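Local coordinates for surface glycoprotein (Trypanosoma brucei, PDB 5KLH), which is of unknown function but is a transmembrane surface antigen of the insect-stage parasite, whose bilobed ectodomain, the part crystallised here, may serve as a sensor, at residues K76-I79 against A83-T86; P23-S28 against G168-S173; R87-H92 against S156-V161; L45-L50 against I210-E215. One frame throughout, in Å; residues are numbered along the deposited sequence.

Contact 1: residues K76-I79 against A83-T86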
# COMPACT_ATOMS: atom_id res chain seq x y z
N LYS A 76 -4.71 6.39 -16.80
CA LYS A 76 -4.73 7.82 -17.04
C LYS A 76 -5.83 8.47 -16.22
O LYS A 76 -7.02 8.27 -16.46
CB LYS A 76 -4.91 8.10 -18.53
CG LYS A 76 -3.85 7.38 -19.35
CD LYS A 76 -3.86 7.77 -20.82
CE LYS A 76 -2.74 7.02 -21.55
NZ LYS A 76 -2.58 7.45 -22.97
N VAL A 77 -5.41 9.23 -15.21
CA VAL A 77 -6.34 9.81 -14.26
C VAL A 77 -6.80 11.16 -14.80
O VAL A 77 -6.00 12.07 -14.98
CB VAL A 77 -5.68 9.97 -12.88
CG1 VAL A 77 -6.65 10.53 -11.87
CG2 VAL A 77 -5.09 8.64 -12.44
N ASN A 78 -8.09 11.26 -15.10
CA ASN A 78 -8.67 12.51 -15.61
C ASN A 78 -9.90 12.87 -14.78
O ASN A 78 -11.05 12.68 -15.21
CB ASN A 78 -9.01 12.38 -17.10
CG ASN A 78 -9.31 13.72 -17.74
OD1 ASN A 78 -9.26 14.77 -17.08
ND2 ASN A 78 -9.62 13.70 -19.03
N ILE A 79 -9.64 13.40 -13.60
CA ILE A 79 -10.67 13.65 -12.59
C ILE A 79 -10.80 15.15 -12.39
O ILE A 79 -9.80 15.85 -12.23
CB ILE A 79 -10.31 12.96 -11.27
CG1 ILE A 79 -10.28 11.44 -11.48
CG2 ILE A 79 -11.29 13.33 -10.16
CD1 ILE A 79 -11.69 10.82 -11.74
N ALA A 83 -5.19 17.71 -11.13
CA ALA A 83 -4.28 17.83 -12.27
C ALA A 83 -4.02 16.45 -12.86
O ALA A 83 -3.62 15.54 -12.15
CB ALA A 83 -2.97 18.47 -11.85
N PRO A 84 -4.27 16.28 -14.17
CA PRO A 84 -4.13 14.94 -14.75
C PRO A 84 -2.76 14.32 -14.51
O PRO A 84 -1.73 15.01 -14.51
CB PRO A 84 -4.37 15.18 -16.24
CG PRO A 84 -5.25 16.39 -16.28
CD PRO A 84 -4.78 17.26 -15.16
N PHE A 85 -2.76 13.01 -14.31
CA PHE A 85 -1.52 12.27 -14.20
C PHE A 85 -1.74 10.83 -14.60
O PHE A 85 -2.88 10.35 -14.63
CB PHE A 85 -0.92 12.37 -12.78
CG PHE A 85 -1.71 11.67 -11.71
CD1 PHE A 85 -2.78 12.30 -11.09
CD2 PHE A 85 -1.35 10.40 -11.27
CE1 PHE A 85 -3.50 11.67 -10.08
CE2 PHE A 85 -2.06 9.77 -10.26
CZ PHE A 85 -3.13 10.40 -9.67
N THR A 86 -0.64 10.17 -14.94
CA THR A 86 -0.67 8.75 -15.28
C THR A 86 0.07 7.93 -14.23
O THR A 86 1.14 8.32 -13.76
CB THR A 86 -0.03 8.49 -16.66
OG1 THR A 86 -0.78 9.17 -17.67
CG2 THR A 86 -0.01 6.99 -16.99
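Val-77 and Phe-85 stand next to each other on one face of the sheet, and the valine covers part of the ring. Its CG2 sits 4.0 Å from the centroid of the Phe-85 ring and only 18° off the ring normal, a CH-pi contact displaced a little toward the rim. The other methyl works further round the ring, with Val-77 CG1 3.8 Å from Phe-85 CE1. The ring can lie back under its neighbour because chi1 of Phe-85 is 68°, which places CG between the backbone N and the carbonyl carbon and swings the phenyl across toward the other strand. In the ring plane, at its edge, stands the carbonyl oxygen of Ala-83. These residues form the closing end of a beta hairpin made by strands 72-79 and 85-100, where Val-77 and Phe-85 are an antiparallel hydrogen-bonded pair. The two bonds are unequal: Val-77 N reaches Phe-85 O at 2.8 Å, whereas Phe-85 N to Val-77 O is weak at 3.4 Å. Val-77 O also receives a CA-H...O contact from Pro-84 CA, 3.4 Å away. On the opposite face Lys-76 and Thr-86 run alongside each other as the non-hydrogen-bonded pair, with Lys-76 CG 3.9 Å from Thr-86 OG1, and the extended lysine chain carries its amine away from the hairpin. Strand 31-33 flanks the other edge of 76-79, with Phe-33 packing on Val-77.

Contact 2: residues P23-S28 against G168-S173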
# COMPACT_ATOMS: atom_id res chain seq x y z
N PRO A 23 -14.90 16.30 3.10
CA PRO A 23 -15.20 15.52 1.90
C PRO A 23 -15.97 16.30 0.84
O PRO A 23 -16.14 15.80 -0.27
CB PRO A 23 -16.05 14.37 2.45
CG PRO A 23 -16.77 14.99 3.60
CD PRO A 23 -15.77 15.92 4.23
N LYS A 24 -16.45 17.49 1.18
CA LYS A 24 -17.27 18.27 0.26
C LYS A 24 -16.62 18.50 -1.11
O LYS A 24 -17.28 18.32 -2.14
CB LYS A 24 -17.65 19.59 0.92
CG LYS A 24 -18.49 19.32 2.17
CD LYS A 24 -19.04 20.58 2.84
CE LYS A 24 -20.47 20.34 3.33
NZ LYS A 24 -20.62 19.01 4.00
N PRO A 25 -15.34 18.88 -1.15
CA PRO A 25 -14.75 19.03 -2.49
C PRO A 25 -14.71 17.72 -3.27
O PRO A 25 -14.76 17.74 -4.50
CB PRO A 25 -13.33 19.54 -2.20
CG PRO A 25 -13.36 20.05 -0.80
CD PRO A 25 -14.38 19.23 -0.08
N LEU A 26 -14.63 16.60 -2.57
CA LEU A 26 -14.48 15.31 -3.24
C LEU A 26 -15.74 14.87 -3.99
O LEU A 26 -15.68 13.99 -4.85
CB LEU A 26 -14.07 14.24 -2.24
CG LEU A 26 -12.92 14.70 -1.34
CD1 LEU A 26 -12.52 13.60 -0.38
CD2 LEU A 26 -11.74 15.13 -2.19
N GLU A 27 -16.87 15.51 -3.68
CA GLU A 27 -18.12 15.22 -4.40
C GLU A 27 -18.00 15.60 -5.87
O GLU A 27 -18.70 15.05 -6.73
CB GLU A 27 -19.30 15.97 -3.76
CG GLU A 27 -19.48 15.67 -2.28
CD GLU A 27 -19.25 14.20 -1.93
OE1 GLU A 27 -19.94 13.32 -2.48
OE2 GLU A 27 -18.36 13.93 -1.08
N SER A 28 -17.08 16.51 -6.15
CA SER A 28 -16.84 16.94 -7.52
C SER A 28 -15.82 16.08 -8.26
O SER A 28 -15.41 16.42 -9.36
CB SER A 28 -16.38 18.40 -7.53
OG SER A 28 -17.37 19.25 -6.96
N GLY A 168 -6.74 25.31 -4.13
CA GLY A 168 -8.10 24.80 -4.08
C GLY A 168 -8.41 23.62 -4.99
O GLY A 168 -9.56 23.17 -5.09
N GLU A 169 -7.38 23.13 -5.67
CA GLU A 169 -7.50 21.92 -6.46
C GLU A 169 -6.49 20.89 -5.97
O GLU A 169 -5.99 20.99 -4.84
CB GLU A 169 -7.36 22.25 -7.95
CG GLU A 169 -8.48 23.20 -8.40
CD GLU A 169 -8.79 23.15 -9.89
OE1 GLU A 169 -7.84 23.22 -10.69
OE2 GLU A 169 -9.99 23.05 -10.23
N TYR A 170 -6.23 19.87 -6.79
CA TYR A 170 -5.43 18.71 -6.38
C TYR A 170 -4.43 18.29 -7.45
O TYR A 170 -4.57 18.66 -8.62
CB TYR A 170 -6.35 17.52 -6.04
CG TYR A 170 -7.35 17.80 -4.94
CD1 TYR A 170 -8.57 18.40 -5.24
CD2 TYR A 170 -7.07 17.48 -3.62
CE1 TYR A 170 -9.48 18.67 -4.25
CE2 TYR A 170 -7.98 17.75 -2.62
CZ TYR A 170 -9.19 18.34 -2.95
OH TYR A 170 -10.11 18.61 -1.96
N ARG A 171 -3.41 17.53 -7.03
CA ARG A 171 -2.38 16.99 -7.92
C ARG A 171 -1.93 15.68 -7.30
O ARG A 171 -2.22 15.44 -6.12
CB ARG A 171 -1.21 17.96 -8.08
CG ARG A 171 -0.51 18.20 -6.76
CD ARG A 171 0.55 19.28 -6.88
NE ARG A 171 0.82 19.84 -5.57
CZ ARG A 171 1.43 21.00 -5.37
NH1 ARG A 171 1.85 21.73 -6.39
NH2 ARG A 171 1.62 21.44 -4.13
N GLU A 172 -1.22 14.82 -8.04
CA GLU A 172 -0.81 13.57 -7.42
C GLU A 172 0.06 13.85 -6.20
O GLU A 172 0.97 14.70 -6.24
CB GLU A 172 -0.05 12.63 -8.36
CG GLU A 172 0.11 11.25 -7.68
CD GLU A 172 0.86 10.18 -8.45
OE1 GLU A 172 1.52 10.48 -9.48
OE2 GLU A 172 0.80 9.02 -7.98
N SER A 173 -0.24 13.12 -5.13
CA SER A 173 0.56 13.18 -3.91
C SER A 173 2.02 12.86 -4.18
O SER A 173 2.35 11.96 -4.97
CB SER A 173 -0.00 12.23 -2.85
OG SER A 173 0.76 12.29 -1.66
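Tyr-170 reaches from its strand to the turn at Pro-25 and Leu-26, and the far end of its side chain makes the contact. From the backbone, CB heads toward segment 23-28. CG lies beside the backbone N, anti to the carbonyl carbon (chi1 -58°), and this sends the ring out lengthwise, so that it runs roughly perpendicular to the side chains of Pro-25 and Leu-26. The ring carbons near CG lie short of the turn; the first to meet it is CZ, 4.2 Å from Leu-26 CD2. Beyond it, OH rests against carbon: it is 3.4 Å from Pro-25 CB and 3.7 Å from Pro-25 CG, with Leu-26 CD2 at 3.8 Å. The proline comes in at the ring edge, close to its plane, while the leucine methyl approaches obliquely. Residues 23-27 keep helical backbone angles, and Ser-28 N bonds back to Pro-25 O at 3.1 Å; the resulting compact turn presents Pro-25 to the phenol. Trp-29, just past the turn, meets the Tyr-170 ring edge-to-face. Segment 23-28 links helix 12-20 to strand 31-33, and its Leu-26 leans on Val-56 of strand 51-63. Tyr-170 opens the short strand 170-172, which runs antiparallel to strand 145-164, and its backbone also bonds to Thr-81 and Ala-83 in the turn between strands 72-79 and 85-100.

Contact 3: residues R87-H92 against S156-V161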
# COMPACT_ATOMS: atom_id res chain seq x y z
N ARG A 87 -0.51 6.79 -13.86
CA ARG A 87 0.23 5.79 -13.12
C ARG A 87 0.35 4.55 -13.97
O ARG A 87 -0.67 4.02 -14.45
CB ARG A 87 -0.44 5.45 -11.79
CG ARG A 87 0.22 4.26 -11.09
CD ARG A 87 1.56 4.65 -10.47
NE ARG A 87 1.36 5.63 -9.40
CZ ARG A 87 1.15 5.31 -8.12
NH1 ARG A 87 1.13 4.03 -7.74
NH2 ARG A 87 0.96 6.27 -7.23
N ARG A 88 1.59 4.10 -14.16
CA ARG A 88 1.87 2.76 -14.65
C ARG A 88 2.19 1.85 -13.48
O ARG A 88 3.00 2.21 -12.63
CB ARG A 88 3.02 2.79 -15.64
CG ARG A 88 2.61 3.23 -17.02
CD ARG A 88 3.82 3.39 -17.94
NE ARG A 88 3.39 3.48 -19.33
CZ ARG A 88 2.85 4.56 -19.87
NH1 ARG A 88 2.68 5.64 -19.14
NH2 ARG A 88 2.50 4.56 -21.15
N SER A 89 1.56 0.68 -13.42
CA SER A 89 1.78 -0.24 -12.31
C SER A 89 1.88 -1.62 -12.92
O SER A 89 1.13 -1.93 -13.84
CB SER A 89 0.63 -0.17 -11.30
OG SER A 89 0.96 -0.82 -10.08
N PRO A 90 2.80 -2.46 -12.41
CA PRO A 90 2.97 -3.77 -13.04
C PRO A 90 1.75 -4.67 -12.84
O PRO A 90 1.26 -4.77 -11.72
CB PRO A 90 4.21 -4.35 -12.34
CG PRO A 90 4.30 -3.61 -11.06
CD PRO A 90 3.77 -2.23 -11.33
N LEU A 91 1.29 -5.31 -13.91
CA LEU A 91 0.18 -6.27 -13.82
C LEU A 91 0.54 -7.46 -12.95
O LEU A 91 -0.32 -8.04 -12.28
CB LEU A 91 -0.20 -6.77 -15.21
CG LEU A 91 -0.81 -5.70 -16.10
CD1 LEU A 91 -0.83 -6.18 -17.54
CD2 LEU A 91 -2.20 -5.36 -15.62
N HIS A 92 1.82 -7.81 -12.96
CA HIS A 92 2.32 -8.93 -12.19
C HIS A 92 3.62 -8.52 -11.53
O HIS A 92 4.47 -7.90 -12.15
CB HIS A 92 2.55 -10.15 -13.08
CG HIS A 92 3.49 -11.15 -12.49
ND1 HIS A 92 4.75 -11.38 -13.00
CD2 HIS A 92 3.37 -11.96 -11.41
CE1 HIS A 92 5.36 -12.29 -12.27
NE2 HIS A 92 4.54 -12.67 -11.30
N SER A 156 -4.80 -6.15 -8.60
CA SER A 156 -6.25 -6.27 -8.60
C SER A 156 -6.91 -4.95 -8.23
O SER A 156 -7.97 -4.61 -8.74
CB SER A 156 -6.68 -7.36 -7.64
OG SER A 156 -8.09 -7.45 -7.60
N LYS A 157 -6.29 -4.24 -7.29
CA LYS A 157 -6.81 -2.97 -6.80
C LYS A 157 -5.65 -1.99 -6.73
O LYS A 157 -4.68 -2.25 -6.03
CB LYS A 157 -7.49 -3.16 -5.44
CG LYS A 157 -8.33 -1.97 -5.00
CD LYS A 157 -9.25 -2.32 -3.82
CE LYS A 157 -10.08 -3.57 -4.09
NZ LYS A 157 -10.95 -3.94 -2.93
N LEU A 158 -5.76 -0.88 -7.45
CA LEU A 158 -4.71 0.12 -7.48
C LEU A 158 -5.19 1.33 -6.70
O LEU A 158 -6.25 1.87 -7.01
CB LEU A 158 -4.38 0.49 -8.92
CG LEU A 158 -3.32 1.59 -9.10
CD1 LEU A 158 -1.96 1.04 -8.76
CD2 LEU A 158 -3.35 2.11 -10.52
N TYR A 159 -4.45 1.72 -5.66
CA TYR A 159 -4.81 2.87 -4.82
C TYR A 159 -3.96 4.08 -5.16
O TYR A 159 -2.74 4.00 -5.08
CB TYR A 159 -4.63 2.55 -3.34
CG TYR A 159 -5.41 1.37 -2.83
CD1 TYR A 159 -5.00 0.07 -3.09
CD2 TYR A 159 -6.54 1.56 -2.04
CE1 TYR A 159 -5.71 -1.01 -2.59
CE2 TYR A 159 -7.25 0.48 -1.54
CZ TYR A 159 -6.82 -0.80 -1.82
OH TYR A 159 -7.52 -1.87 -1.32
N LEU A 160 -4.59 5.20 -5.50
CA LEU A 160 -3.86 6.41 -5.86
C LEU A 160 -4.23 7.52 -4.89
O LEU A 160 -5.31 7.47 -4.31
CB LEU A 160 -4.17 6.82 -7.30
CG LEU A 160 -3.92 5.75 -8.36
CD1 LEU A 160 -4.41 6.19 -9.74
CD2 LEU A 160 -2.45 5.43 -8.41
N VAL A 161 -3.34 8.49 -4.72
CA VAL A 161 -3.59 9.58 -3.77
C VAL A 161 -3.32 10.94 -4.39
O VAL A 161 -2.28 11.16 -5.04
CB VAL A 161 -2.73 9.40 -2.48
CG1 VAL A 161 -3.08 10.44 -1.44
CG2 VAL A 161 -2.93 8.01 -1.90
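Arg-87 NH2 is gripped twice, by Glu-172 OE2 in a salt bridge and by Gln-177 O in a hydrogen bond, and this anchors the guanidinium group directly over Leu-160. The setting is the mixed sheet. Strands 85-100 and 145-164 are antiparallel neighbours in it, but here they splay apart, with the axes of 87-90 and 156-161 9.8 Å from each other at their closest and their directions 145° apart. Side chains, not backbone bonds, therefore fill the interval. Arg-87 bends twice along its chain, at chi2 (75°) and chi3 (65°), curling its flat end over the leucine, and the arginine and leucine chains overlap head to tail. Leu-160 CD2 lies over the centre of the guanidinium, 3.6 Å from Arg-87 CZ, and also touches the aliphatic part at Arg-87 CB (3.9 Å). One face of the charged group is thus laid against hydrocarbon while NH2 keeps its polar partners. Leu-160 in turn packs against Val-200 and Leu-202 of strand 197-204. Further along, Leu-158 CD2 is 4.2 Å from Arg-87 CG, and Leu-158 CD1 is 3.7 Å from Ser-89 OG.

Contact 4: residues L45-L50 against I210-E215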
# COMPACT_ATOMS: atom_id res chain seq x y z
N LEU A 45 -15.75 3.64 7.61
CA LEU A 45 -14.83 2.79 8.32
C LEU A 45 -15.41 2.54 9.69
O LEU A 45 -16.09 3.40 10.24
CB LEU A 45 -13.45 3.45 8.43
CG LEU A 45 -12.93 4.07 7.14
CD1 LEU A 45 -11.63 4.79 7.42
CD2 LEU A 45 -12.74 2.99 6.06
N SER A 46 -15.18 1.36 10.24
CA SER A 46 -15.58 1.11 11.61
C SER A 46 -14.32 0.99 12.44
O SER A 46 -13.56 0.05 12.24
CB SER A 46 -16.42 -0.17 11.75
OG SER A 46 -17.54 -0.19 10.89
N VAL A 47 -14.11 1.93 13.36
CA VAL A 47 -12.95 1.90 14.23
C VAL A 47 -13.37 1.72 15.68
O VAL A 47 -14.10 2.55 16.22
CB VAL A 47 -12.12 3.19 14.10
CG1 VAL A 47 -10.85 3.11 14.92
CG2 VAL A 47 -11.78 3.44 12.64
N ALA A 48 -12.91 0.64 16.30
CA ALA A 48 -13.29 0.31 17.67
C ALA A 48 -13.06 1.49 18.61
O ALA A 48 -11.95 2.03 18.69
CB ALA A 48 -12.53 -0.90 18.15
N GLY A 49 -14.12 1.90 19.30
CA GLY A 49 -14.02 2.99 20.25
C GLY A 49 -14.27 4.35 19.65
O GLY A 49 -14.51 5.31 20.38
N LEU A 50 -14.24 4.44 18.32
CA LEU A 50 -14.41 5.73 17.67
C LEU A 50 -15.61 5.73 16.73
O LEU A 50 -16.03 6.79 16.27
CB LEU A 50 -13.13 6.10 16.89
CG LEU A 50 -11.87 6.33 17.75
CD1 LEU A 50 -10.67 6.67 16.87
CD2 LEU A 50 -12.11 7.44 18.75
N ILE A 210 -6.57 6.74 4.85
CA ILE A 210 -5.11 6.84 4.83
C ILE A 210 -4.59 7.09 6.25
O ILE A 210 -3.64 6.46 6.69
CB ILE A 210 -4.64 7.93 3.87
CG1 ILE A 210 -4.88 7.48 2.43
CG2 ILE A 210 -3.18 8.28 4.11
CD1 ILE A 210 -4.62 8.55 1.38
N ALA A 211 -5.25 7.99 6.99
CA ALA A 211 -4.89 8.23 8.39
C ALA A 211 -4.94 6.96 9.24
O ALA A 211 -4.03 6.72 10.04
CB ALA A 211 -5.78 9.30 8.98
N LEU A 212 -5.98 6.15 9.07
CA LEU A 212 -6.09 4.90 9.79
C LEU A 212 -4.97 3.94 9.40
O LEU A 212 -4.36 3.31 10.28
CB LEU A 212 -7.46 4.26 9.55
CG LEU A 212 -7.83 3.06 10.41
CD1 LEU A 212 -7.87 3.47 11.89
CD2 LEU A 212 -9.18 2.50 9.98
N GLU A 213 -4.68 3.84 8.10
CA GLU A 213 -3.60 2.99 7.62
C GLU A 213 -2.30 3.38 8.28
O GLU A 213 -1.52 2.54 8.71
CB GLU A 213 -3.45 3.10 6.09
CG GLU A 213 -4.50 2.34 5.30
CD GLU A 213 -4.33 0.83 5.39
OE1 GLU A 213 -3.24 0.31 5.08
OE2 GLU A 213 -5.30 0.14 5.78
N ARG A 214 -2.07 4.69 8.35
CA ARG A 214 -0.83 5.21 8.92
C ARG A 214 -0.74 4.93 10.41
O ARG A 214 0.24 4.36 10.89
CB ARG A 214 -0.71 6.71 8.68
CG ARG A 214 0.59 7.29 9.23
CD ARG A 214 0.67 8.79 9.04
NE ARG A 214 -0.42 9.46 9.74
CZ ARG A 214 -1.37 10.17 9.16
NH1 ARG A 214 -2.32 10.73 9.90
NH2 ARG A 214 -1.39 10.33 7.84
N GLU A 215 -1.77 5.35 11.14
CA GLU A 215 -1.71 5.36 12.60
C GLU A 215 -1.87 3.97 13.21
O GLU A 215 -1.55 3.77 14.39
CB GLU A 215 -2.76 6.31 13.16
CG GLU A 215 -2.57 7.75 12.78
CD GLU A 215 -1.27 8.33 13.31
OE1 GLU A 215 -0.99 8.18 14.52
OE2 GLU A 215 -0.52 8.92 12.51
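Leu-212 projects from helix 208-215 against Val-47 and Leu-45, closing the helix onto one face of the beta hairpin formed by strands 36-47 and 51-63. The hairpin turns just after Val-47 through a type II beta turn, in which Leu-50 N bonds to Val-47 O at 2.8 Å and Gly-49 takes a positive phi. Ile-210, first in the segment, directs its side chain away from the strand and packs instead on Tyr-176 and Ala-179. Ala-211 faces helix 12-20, where it rests on Phe-14 and Ala-17. Leu-212 comes next and carries the contact: with CG anti to the backbone N (chi1 -170°), its forked end is thrust out toward the sheet. There it interleaves with Val-47, the two side chains coming from opposing backbones, and both methyls meet the same valine branch: Val-47 CG2 is 3.8 Å from Leu-212 CD2 and 4.0 Å from Leu-212 CD1. Leu-45 CD1 approaches Leu-212 CD2 more loosely, at 4.2 Å, and Phe-14 packs on the same leucine. Glu-213 turns off toward the loop holding Leu-180 and Phe-183, its OE1 accepting a hydrogen bond from the backbone N of Tyr-181. Arg-214 has its NH1 on Asn-13 OD1 and its NH2 on Tyr-176 OH, which ties the helix to helix 12-20 and to the loop that follows strand 170-172. Its remaining guanidinium nitrogen, NE, donates to Glu-215 OE2 at 2.8 Å as part of a salt bridge, nearly straight at 170°, with the acceptor in the guanidinium plane and offering its anti lone pair.

All four contacts belong to one lobe of the ectodomain and reach the mixed sheet of this lobe. Contact 1 closes before contact 3 opens, and both fall within the spans of the chain bridged by contacts 2 and 4, which interlock. Contacts 1 and 3 share strand 85-100; their centres are 14 Å apart, and Val-77 CG2 touches Leu-160 CD1 at 3.7 Å. Strand 170-172 joins contact 2 to both. Contact 4, about 28 Å from contact 1 between centres, meets contact 3 through Ile-210 and Val-161. Residues far apart in sequence thus build a single continuous lobe; strand 85-100 leads out toward the disulfide-bearing part and strand 145-164 returns from it.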